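Local coordinates for Lin1840 protein (Listeria innocua serovar 6a, PDB 4ZOC), which probably hydrolyses terminal, non-reducing beta-D-glucosyl residues to release beta-D-glucose, and takes part in beta-1,2-glucan metabolism, at residues A187-F193 and A231-A237; L23-L29 and L43-L49. The protein carries 2 engineered substitutions. All coordinates share one frame; numbering follows the deposited sequence.

Contact 1 (A187-F193 and A231-A237)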
ATOM      1  N   ALA A 187       7.671 -29.385 -19.051  1.00  9.49           N
ATOM      2  CA  ALA A 187       6.511 -28.521 -18.863  1.00  7.62           C
ATOM      3  C   ALA A 187       6.833 -27.387 -17.886  1.00  7.78           C
ATOM      4  O   ALA A 187       7.471 -27.576 -16.840  1.00  7.61           O
ATOM      5  CB  ALA A 187       5.333 -29.290 -18.391  1.00  7.67           C
ATOM      6  N   ALA A 188       6.304 -26.213 -18.226  1.00  8.46           N
ATOM      7  CA  ALA A 188       6.351 -25.046 -17.364  1.00  8.26           C
ATOM      8  C   ALA A 188       5.038 -24.892 -16.625  1.00  9.29           C
ATOM      9  O   ALA A 188       4.013 -25.294 -17.122  1.00 10.05           O
ATOM     10  CB  ALA A 188       6.667 -23.814 -18.211  1.00  8.76           C
ATOM     11  N   CYS A 189       5.081 -24.295 -15.433  1.00  9.02           N
ATOM     12  CA  CYS A 189       3.955 -23.991 -14.626  1.00  9.21           C
ATOM     13  C   CYS A 189       4.054 -22.506 -14.210  1.00  8.81           C
ATOM     14  O   CYS A 189       4.894 -22.120 -13.422  1.00  9.32           O
ATOM     15  CB  CYS A 189       3.955 -24.822 -13.354  1.00  9.65           C
ATOM     16  SG  CYS A 189       2.601 -24.546 -12.245  1.00  9.59           S
ATOM     17  N   VAL A 190       3.127 -21.732 -14.724  1.00  7.42           N
ATOM     18  CA  VAL A 190       2.990 -20.285 -14.424  1.00  7.94           C
ATOM     19  C   VAL A 190       2.587 -20.145 -12.981  1.00  8.25           C
ATOM     20  O   VAL A 190       1.689 -20.854 -12.562  1.00  7.13           O
ATOM     21  CB  VAL A 190       1.908 -19.656 -15.374  1.00  9.98           C
ATOM     22  CG1 VAL A 190       1.434 -18.277 -14.950  1.00  9.97           C
ATOM     23  CG2 VAL A 190       2.445 -19.524 -16.800  1.00  8.87           C
ATOM     24  N   LYS A 191       3.155 -19.196 -12.231  1.00  7.84           N
ATOM     25  CA  LYS A 191       2.720 -18.989 -10.855  1.00  7.00           C
ATOM     26  C   LYS A 191       2.883 -17.458 -10.563  1.00  6.83           C
ATOM     27  O   LYS A 191       3.616 -16.764 -11.326  1.00  5.13           O
ATOM     28  CB  LYS A 191       3.506 -19.867  -9.847  1.00  7.40           C
ATOM     29  CG  LYS A 191       4.958 -19.480  -9.732  1.00  9.46           C
ATOM     30  CD  LYS A 191       5.739 -20.531  -8.979  1.00  7.95           C
ATOM     31  CE  LYS A 191       7.110 -20.100  -8.561  1.00  6.76           C
ATOM     32  NZ  LYS A 191       7.834 -21.184  -7.917  1.00  5.85           N
ATOM     33  N   HIS A 192       2.183 -16.944  -9.572  1.00  7.18           N
ATOM     34  CA  HIS A 192       1.195 -17.564  -8.719  1.00  6.66           C
ATOM     35  C   HIS A 192      -0.121 -16.850  -9.034  1.00  7.00           C
ATOM     36  O   HIS A 192      -0.238 -15.630  -8.879  1.00  7.25           O
ATOM     37  CB  HIS A 192       1.521 -17.357  -7.189  1.00  6.03           C
ATOM     38  CG  HIS A 192       2.862 -17.867  -6.780  1.00  5.82           C
ATOM     39  ND1 HIS A 192       4.006 -17.103  -6.884  1.00  7.15           N
ATOM     40  CD2 HIS A 192       3.247 -19.054  -6.225  1.00  7.20           C
ATOM     41  CE1 HIS A 192       5.049 -17.823  -6.464  1.00  7.07           C
ATOM     42  NE2 HIS A 192       4.603 -18.995  -6.040  1.00  7.60           N
ATOM     43  N   PHE A 193      -1.109 -17.601  -9.473  1.00  8.71           N
ATOM     44  CA  PHE A 193      -2.334 -16.991  -9.985  1.00  7.73           C
ATOM     45  C   PHE A 193      -3.210 -16.600  -8.794  1.00  7.28           C
ATOM     46  O   PHE A 193      -3.704 -17.494  -8.102  1.00  8.30           O
ATOM     47  CB  PHE A 193      -3.050 -17.956 -10.978  1.00  8.63           C
ATOM     48  CG  PHE A 193      -3.951 -17.265 -11.953  1.00  8.36           C
ATOM     49  CD1 PHE A 193      -3.426 -16.566 -13.041  1.00 10.01           C
ATOM     50  CD2 PHE A 193      -5.334 -17.300 -11.767  1.00  8.68           C
ATOM     51  CE1 PHE A 193      -4.257 -15.936 -13.968  1.00 11.96           C
ATOM     52  CE2 PHE A 193      -6.178 -16.691 -12.681  1.00  8.07           C
ATOM     53  CZ  PHE A 193      -5.637 -15.978 -13.756  1.00 10.35           C
ATOM     54  N   ALA A 231       2.069 -22.299 -21.878  1.00  9.73           N
ATOM     55  CA  ALA A 231       2.466 -22.887 -20.560  1.00 10.13           C
ATOM     56  C   ALA A 231       1.536 -24.021 -20.171  1.00  8.83           C
ATOM     57  O   ALA A 231       0.290 -23.864 -20.191  1.00  9.43           O
ATOM     58  CB  ALA A 231       2.473 -21.838 -19.454  1.00 10.71           C
ATOM     59  N   LYS A 232       2.091 -25.171 -19.801  1.00  9.27           N
ATOM     60  CA  LYS A 232       1.233 -26.318 -19.516  1.00 10.46           C
ATOM     61  C   LYS A 232       0.422 -26.289 -18.271  1.00  9.91           C
ATOM     62  O   LYS A 232      -0.697 -26.818 -18.278  1.00 12.06           O
ATOM     63  CB  LYS A 232       2.014 -27.613 -19.637  1.00  9.44           C
ATOM     64  CG  LYS A 232       2.372 -27.929 -21.115  1.00 12.04           C
ATOM     65  CD  LYS A 232       1.193 -28.586 -21.768  1.00 16.76           C
ATOM     66  CE  LYS A 232       1.321 -28.914 -23.219  1.00 20.06           C
ATOM     67  NZ  LYS A 232      -0.041 -29.397 -23.648  1.00 19.92           N
ATOM     68  N   LEU A 233       0.956 -25.745 -17.161  1.00  8.65           N
ATOM     69  CA  LEU A 233       0.253 -25.737 -15.889  1.00  7.75           C
ATOM     70  C   LEU A 233       0.161 -24.299 -15.330  1.00  7.26           C
ATOM     71  O   LEU A 233       0.928 -23.438 -15.747  1.00  7.28           O
ATOM     72  CB  LEU A 233       0.970 -26.577 -14.831  1.00  8.38           C
ATOM     73  CG  LEU A 233       1.052 -28.107 -15.039  1.00  9.29           C
ATOM     74  CD1 LEU A 233       2.191 -28.487 -15.955  1.00 11.83           C
ATOM     75  CD2 LEU A 233       1.186 -28.791 -13.669  1.00  9.24           C
ATOM     76  N   VAL A 234      -0.756 -24.079 -14.420  1.00  8.75           N
ATOM     77  CA  VAL A 234      -0.831 -22.875 -13.619  1.00  9.24           C
ATOM     78  C   VAL A 234      -0.890 -23.278 -12.164  1.00  8.65           C
ATOM     79  O   VAL A 234      -1.514 -24.284 -11.821  1.00  7.87           O
ATOM     80  CB  VAL A 234      -2.046 -22.035 -14.018  1.00 10.98           C
ATOM     81  CG1 VAL A 234      -2.217 -20.796 -13.120  1.00 11.95           C
ATOM     82  CG2 VAL A 234      -1.886 -21.591 -15.440  1.00 11.32           C
ATOM     83  N   MET A 235      -0.289 -22.484 -11.277  1.00  8.61           N
ATOM     84  CA  MET A 235      -0.331 -22.766  -9.844  1.00  7.28           C
ATOM     85  C   MET A 235      -1.082 -21.636  -9.137  1.00  7.17           C
ATOM     86  O   MET A 235      -0.929 -20.461  -9.520  1.00  6.38           O
ATOM     87  CB  MET A 235       1.108 -22.851  -9.251  1.00  7.04           C
ATOM     88  CG  MET A 235       1.169 -23.018  -7.745  1.00  7.79           C
ATOM     89  SD  MET A 235       2.808 -22.855  -7.041  1.00  9.23           S
ATOM     90  CE  MET A 235       3.601 -24.306  -7.752  1.00 11.84           C
ATOM     91  N   THR A 236      -1.920 -21.985  -8.155  1.00  6.86           N
ATOM     92  CA  THR A 236      -2.684 -20.943  -7.383  1.00  6.39           C
ATOM     93  C   THR A 236      -1.782 -20.090  -6.478  1.00  7.07           C
ATOM     94  O   THR A 236      -0.623 -20.472  -6.239  1.00  7.09           O
ATOM     95  CB  THR A 236      -3.763 -21.595  -6.514  1.00  7.03           C
ATOM     96  OG1 THR A 236      -3.175 -22.250  -5.360  1.00  8.11           O
ATOM     97  CG2 THR A 236      -4.660 -22.510  -7.376  1.00  7.15           C
ATOM     98  N   ALA A 237      -2.316 -18.937  -6.008  1.00  6.22           N
ATOM     99  CA  ALA A 237      -1.565 -18.087  -5.088  1.00  5.91           C
ATOM    100  C   ALA A 237      -2.053 -18.280  -3.632  1.00  7.15           C
ATOM    101  O   ALA A 237      -3.186 -18.658  -3.381  1.00  5.99           O
ATOM    102  CB  ALA A 237      -1.770 -16.611  -5.501  1.00  5.84           C
TER
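The thiol of C189 packs against L233 and M235 on one face of the sheet, C189 SG lying 3.7 Å from L233 CB and 3.8 Å from M235 CB. The two segments, 187-193 and 231-237, carry neighbouring parallel strands of the TIM barrel. L233 touches V266 and the other two touch I268, on the next strand, 266-268. V190 and V234 occupy the other face, against helix 221-228. On that side V190 CG2 meets the methyl of A231 closely (V190 CG2 to A231 CB 3.5 Å), because it stands beside its own backbone N while CG1 is turned anti to it (chi1 166°).

A188 O takes the N-H of L233, L233 O that of V190, and V190 O that of M235. The ladder then slips by one residue: K191 and H192 together face M235, and the bonding resumes with F193 N to M235 O at 2.9 Å. This beta bulge contains a cis peptide between K191 and H192. Their side chains come together there, K191 CG sitting 3.6 Å above the middle of the H192 imidazole. K191 leaves with CG between its backbone N and carbonyl carbon (chi1 67°) and runs extended until NZ bonds to F135 O. The imidazole is held through ND1 by D140, and lies alongside M235, both pointing the same way, with H192 CD2 3.9 Å from M235 SD in an oblique sulfur-aromatic contact. Near the plane of that ring, at its edge, T236 O approaches H192 CD2 to 4.1 Å; this carbonyl oxygen is buried and has no hydrogen-bond partner in the model.

Contact 2 (L23-L29 and L43-L49); sequences LQLSPFL and LLQEMKL
L43 pushes its CD2 methyl into the angle between F28 and L29, crossing both side chains at about a right angle. The setting is the start of the TIM barrel, where strand 23-25 runs through a short 3-10 turn, 27-29, and the chain comes back as helix 37-47. Against F28 the methyl arrives at the ring edge, near its plane, with L43 CD2 3.5 Å from F28 CE1; one face of the same ring is taken by S26 CB. F28 reaches L43 because its CG sits between the backbone N and the carbonyl carbon (chi1 48°). L29 gives the helix its broadest surface: L29 CD2 lies 3.7 Å from L43 CD2 and also touches L44 CG, while L29 CD1 meets M47 SD where the two side chains cross at about a right angle. M47 bends at its last torsion (chi3 71°) and slides past L25 in the opposite direction, M47 CE reaching L25 CD2. Beyond it the helix ends in a Schellman motif, K48 taking positive phi, with L49 N bonded back to L44 O. That turn sends L49 back to the strand. L49 and L25 meet tip to tip, L49 CD1 to L25 CD2 at 3.9 Å, whereas the side chains of L49 and L23 cross obliquely, with L49 CD2 4.2 Å from L23 CD2.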
ATOM      1  N   LEU A  23      -3.719 -35.831  -5.723  1.00  9.18           N
ATOM      2  CA  LEU A  23      -2.802 -35.614  -4.631  1.00  9.47           C
ATOM      3  C   LEU A  23      -1.326 -35.638  -5.101  1.00 11.06           C
ATOM      4  O   LEU A  23      -0.903 -36.510  -5.859  1.00 11.36           O
ATOM      5  CB  LEU A  23      -3.009 -36.664  -3.599  1.00  9.22           C
ATOM      6  CG  LEU A  23      -2.043 -36.638  -2.422  1.00  9.52           C
ATOM      7  CD1 LEU A  23      -2.284 -35.476  -1.504  1.00 11.09           C
ATOM      8  CD2 LEU A  23      -2.169 -37.945  -1.712  1.00 10.90           C
ATOM      9  N   GLN A  24      -0.569 -34.665  -4.630  1.00  9.55           N
ATOM     10  CA  GLN A  24       0.880 -34.604  -4.823  1.00  8.60           C
ATOM     11  C   GLN A  24       1.616 -34.719  -3.497  1.00  8.08           C
ATOM     12  O   GLN A  24       1.274 -34.033  -2.518  1.00  9.36           O
ATOM     13  CB  GLN A  24       1.286 -33.296  -5.547  1.00  9.15           C
ATOM     14  CG  GLN A  24       2.732 -33.216  -5.935  1.00  8.21           C
ATOM     15  CD  GLN A  24       3.009 -31.908  -6.590  1.00  8.98           C
ATOM     16  OE1 GLN A  24       2.895 -30.824  -5.943  1.00  9.59           O
ATOM     17  NE2 GLN A  24       3.327 -31.950  -7.884  1.00  8.21           N
ATOM     18  N   LEU A  25       2.649 -35.588  -3.500  1.00  8.69           N
ATOM     19  CA  LEU A  25       3.448 -35.894  -2.311  1.00  9.14           C
ATOM     20  C   LEU A  25       4.932 -35.714  -2.505  1.00  9.05           C
ATOM     21  O   LEU A  25       5.418 -35.855  -3.613  1.00  9.32           O
ATOM     22  CB  LEU A  25       3.164 -37.313  -1.820  1.00 10.54           C
ATOM     23  CG  LEU A  25       1.748 -37.582  -1.490  1.00 10.38           C
ATOM     24  CD1 LEU A  25       1.690 -39.081  -1.149  1.00 14.11           C
ATOM     25  CD2 LEU A  25       1.215 -36.786  -0.337  1.00 13.31           C
ATOM     26  N   SER A  26       5.643 -35.451  -1.395  1.00 10.27           N
ATOM     27  CA  SER A  26       7.098 -35.428  -1.397  1.00 11.75           C
ATOM     28  C   SER A  26       7.610 -36.848  -1.696  1.00 12.23           C
ATOM     29  O   SER A  26       6.885 -37.822  -1.403  1.00 13.18           O
ATOM     30  CB  SER A  26       7.584 -35.010  -0.036  1.00 13.48           C
ATOM     31  OG  SER A  26       7.333 -33.624   0.162  1.00 13.05           O
ATOM     32  N   PRO A  27       8.831 -36.990  -2.236  1.00 11.15           N
ATOM     33  CA  PRO A  27       9.220 -38.319  -2.739  1.00 11.27           C
ATOM     34  C   PRO A  27       9.332 -39.416  -1.663  1.00 13.80           C
ATOM     35  O   PRO A  27       9.123 -40.639  -1.935  1.00 14.51           O
ATOM     36  CB  PRO A  27      10.579 -38.081  -3.363  1.00 11.57           C
ATOM     37  CG  PRO A  27      11.101 -36.788  -2.716  1.00 12.10           C
ATOM     38  CD  PRO A  27       9.825 -35.971  -2.590  1.00 13.05           C
ATOM     39  N   PHE A  28       9.718 -39.003  -0.470  1.00 13.28           N
ATOM     40  CA  PHE A  28      10.003 -39.995   0.600  1.00 15.57           C
ATOM     41  C   PHE A  28       8.735 -40.547   1.247  1.00 17.58           C
ATOM     42  O   PHE A  28       8.804 -41.395   2.143  1.00 22.20           O
ATOM     43  CB  PHE A  28      10.946 -39.397   1.674  1.00 18.69           C
ATOM     44  CG  PHE A  28      10.549 -38.061   2.159  1.00 17.26           C
ATOM     45  CD1 PHE A  28       9.630 -37.955   3.166  1.00 18.86           C
ATOM     46  CD2 PHE A  28      11.141 -36.900   1.641  1.00 20.86           C
ATOM     47  CE1 PHE A  28       9.257 -36.695   3.628  1.00 23.80           C
ATOM     48  CE2 PHE A  28      10.742 -35.638   2.099  1.00 22.67           C
ATOM     49  CZ  PHE A  28       9.820 -35.562   3.085  1.00 20.50           C
ATOM     50  N   LEU A  29       7.580 -40.092   0.776  1.00 14.97           N
ATOM     51  CA  LEU A  29       6.280 -40.725   1.094  1.00 17.32           C
ATOM     52  C   LEU A  29       5.949 -41.922   0.181  1.00 16.33           C
ATOM     53  O   LEU A  29       4.964 -42.595   0.381  1.00 18.49           O
ATOM     54  CB  LEU A  29       5.131 -39.723   1.104  1.00 15.64           C
ATOM     55  CG  LEU A  29       5.408 -38.588   2.078  1.00 15.81           C
ATOM     56  CD1 LEU A  29       4.505 -37.399   1.928  1.00 19.52           C
ATOM     57  CD2 LEU A  29       5.327 -39.106   3.507  1.00 16.06           C
ATOM     58  N   LEU A  43       5.746 -39.027   8.882  1.00 24.15           N
ATOM     59  CA  LEU A  43       4.932 -38.141   8.074  1.00 24.10           C
ATOM     60  C   LEU A  43       3.707 -38.882   7.461  1.00 21.20           C
ATOM     61  O   LEU A  43       2.630 -38.336   7.375  1.00 20.09           O
ATOM     62  CB  LEU A  43       5.826 -37.423   7.057  1.00 23.74           C
ATOM     63  CG  LEU A  43       5.197 -36.337   6.210  1.00 27.75           C
ATOM     64  CD1 LEU A  43       4.745 -35.180   7.115  1.00 26.91           C
ATOM     65  CD2 LEU A  43       6.188 -35.919   5.115  1.00 29.53           C
ATOM     66  N   LEU A  44       3.854 -40.127   7.058  1.00 19.83           N
ATOM     67  CA  LEU A  44       2.670 -40.916   6.664  1.00 22.61           C
ATOM     68  C   LEU A  44       1.637 -40.973   7.802  1.00 23.56           C
ATOM     69  O   LEU A  44       0.457 -40.828   7.546  1.00 27.25           O
ATOM     70  CB  LEU A  44       3.031 -42.350   6.212  1.00 24.09           C
ATOM     71  CG  LEU A  44       3.753 -42.546   4.856  1.00 23.61           C
ATOM     72  CD1 LEU A  44       4.306 -43.942   4.749  1.00 25.39           C
ATOM     73  CD2 LEU A  44       2.834 -42.311   3.664  1.00 23.42           C
ATOM     74  N   GLN A  45       2.091 -41.123   9.046  1.00 22.80           N
ATOM     75  CA  GLN A  45       1.177 -41.241  10.181  1.00 24.71           C
ATOM     76  C   GLN A  45       0.446 -39.924  10.416  1.00 22.52           C
ATOM     77  O   GLN A  45      -0.762 -39.899  10.557  1.00 26.10           O
ATOM     78  CB  GLN A  45       1.908 -41.658  11.460  1.00 31.71           C
ATOM     79  CG  GLN A  45       0.919 -41.862  12.635  1.00 31.69           C
ATOM     80  CD  GLN A  45       1.302 -43.050  13.457  1.00 48.69           C
ATOM     81  OE1 GLN A  45       0.978 -44.205  13.108  1.00 63.52           O
ATOM     82  NE2 GLN A  45       2.018 -42.798  14.543  1.00 53.04           N
ATOM     83  N   GLU A  46       1.208 -38.832  10.409  1.00 26.07           N
ATOM     84  CA  GLU A  46       0.669 -37.499  10.666  1.00 24.02           C
ATOM     85  C   GLU A  46      -0.315 -37.082   9.601  1.00 22.35           C
ATOM     86  O   GLU A  46      -1.349 -36.498   9.931  1.00 23.99           O
ATOM     87  CB  GLU A  46       1.782 -36.477  10.826  1.00 28.61           C
ATOM     88  CG  GLU A  46       1.353 -35.020  10.703  1.00 41.24           C
ATOM     89  CD  GLU A  46       2.550 -34.058  10.587  1.00 60.62           C
ATOM     90  OE1 GLU A  46       3.732 -34.484  10.721  1.00 50.71           O
ATOM     91  OE2 GLU A  46       2.311 -32.848  10.337  1.00 88.75           O
ATOM     92  N   MET A  47      -0.044 -37.432   8.343  1.00 21.78           N
ATOM     93  CA  MET A  47      -0.980 -37.114   7.199  1.00 18.76           C
ATOM     94  C   MET A  47      -2.106 -38.133   7.052  1.00 18.93           C
ATOM     95  O   MET A  47      -2.987 -37.965   6.229  1.00 18.11           O
ATOM     96  CB  MET A  47      -0.180 -37.032   5.910  1.00 18.84           C
ATOM     97  CG  MET A  47       0.874 -35.899   5.976  1.00 21.24           C
ATOM     98  SD  MET A  47       1.728 -35.658   4.438  1.00 19.69           S
ATOM     99  CE  MET A  47       0.511 -34.934   3.363  1.00 18.00           C
ATOM    100  N   LYS A  48      -1.993 -39.230   7.804  1.00 18.27           N
ATOM    101  CA  LYS A  48      -2.930 -40.357   7.790  1.00 17.99           C
ATOM    102  C   LYS A  48      -3.030 -40.979   6.399  1.00 19.06           C
ATOM    103  O   LYS A  48      -4.137 -41.349   5.918  1.00 20.69           O
ATOM    104  CB  LYS A  48      -4.291 -39.917   8.377  1.00 20.32           C
ATOM    105  CG  LYS A  48      -4.102 -39.463   9.858  1.00 27.50           C
ATOM    106  CD  LYS A  48      -5.233 -38.657  10.464  1.00 40.67           C
ATOM    107  CE  LYS A  48      -6.591 -39.349  10.382  1.00 54.46           C
ATOM    108  NZ  LYS A  48      -7.503 -38.814   9.312  1.00 52.80           N
ATOM    109  N   LEU A  49      -1.862 -41.116   5.760  1.00 20.37           N
ATOM    110  CA  LEU A  49      -1.800 -41.686   4.405  1.00 16.66           C
ATOM    111  C   LEU A  49      -1.535 -43.166   4.548  1.00 17.69           C
ATOM    112  O   LEU A  49      -0.696 -43.551   5.382  1.00 19.94           O
ATOM    113  CB  LEU A  49      -0.694 -41.066   3.543  1.00 17.55           C
ATOM    114  CG  LEU A  49      -0.877 -39.575   3.204  1.00 18.50           C
ATOM    115  CD1 LEU A  49       0.456 -38.974   2.770  1.00 20.93           C
ATOM    116  CD2 LEU A  49      -1.949 -39.526   2.157  1.00 19.18           C
TER

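How the contacts relate
From the N terminus, contact 2 comes first: strand 23-25 is the first strand of the barrel, and after a 13-residue connection that includes the first half of helix 37-47 the chain folds back on it. That loop is finished long before contact 1 begins, so the two follow in series and neither nest nor cross. Contact 1 closes a longer excursion, 37 residues containing helices 212-219 and 221-228, as a beta-alpha-beta step between adjacent strands. Both reach the same eight-stranded parallel sheet: contact 2 sets the end of helix 37-47 and the residues after it against strand 23-25 and the turn that follows, and contact 1 joins two strands directly. Their centres are 23 Å apart.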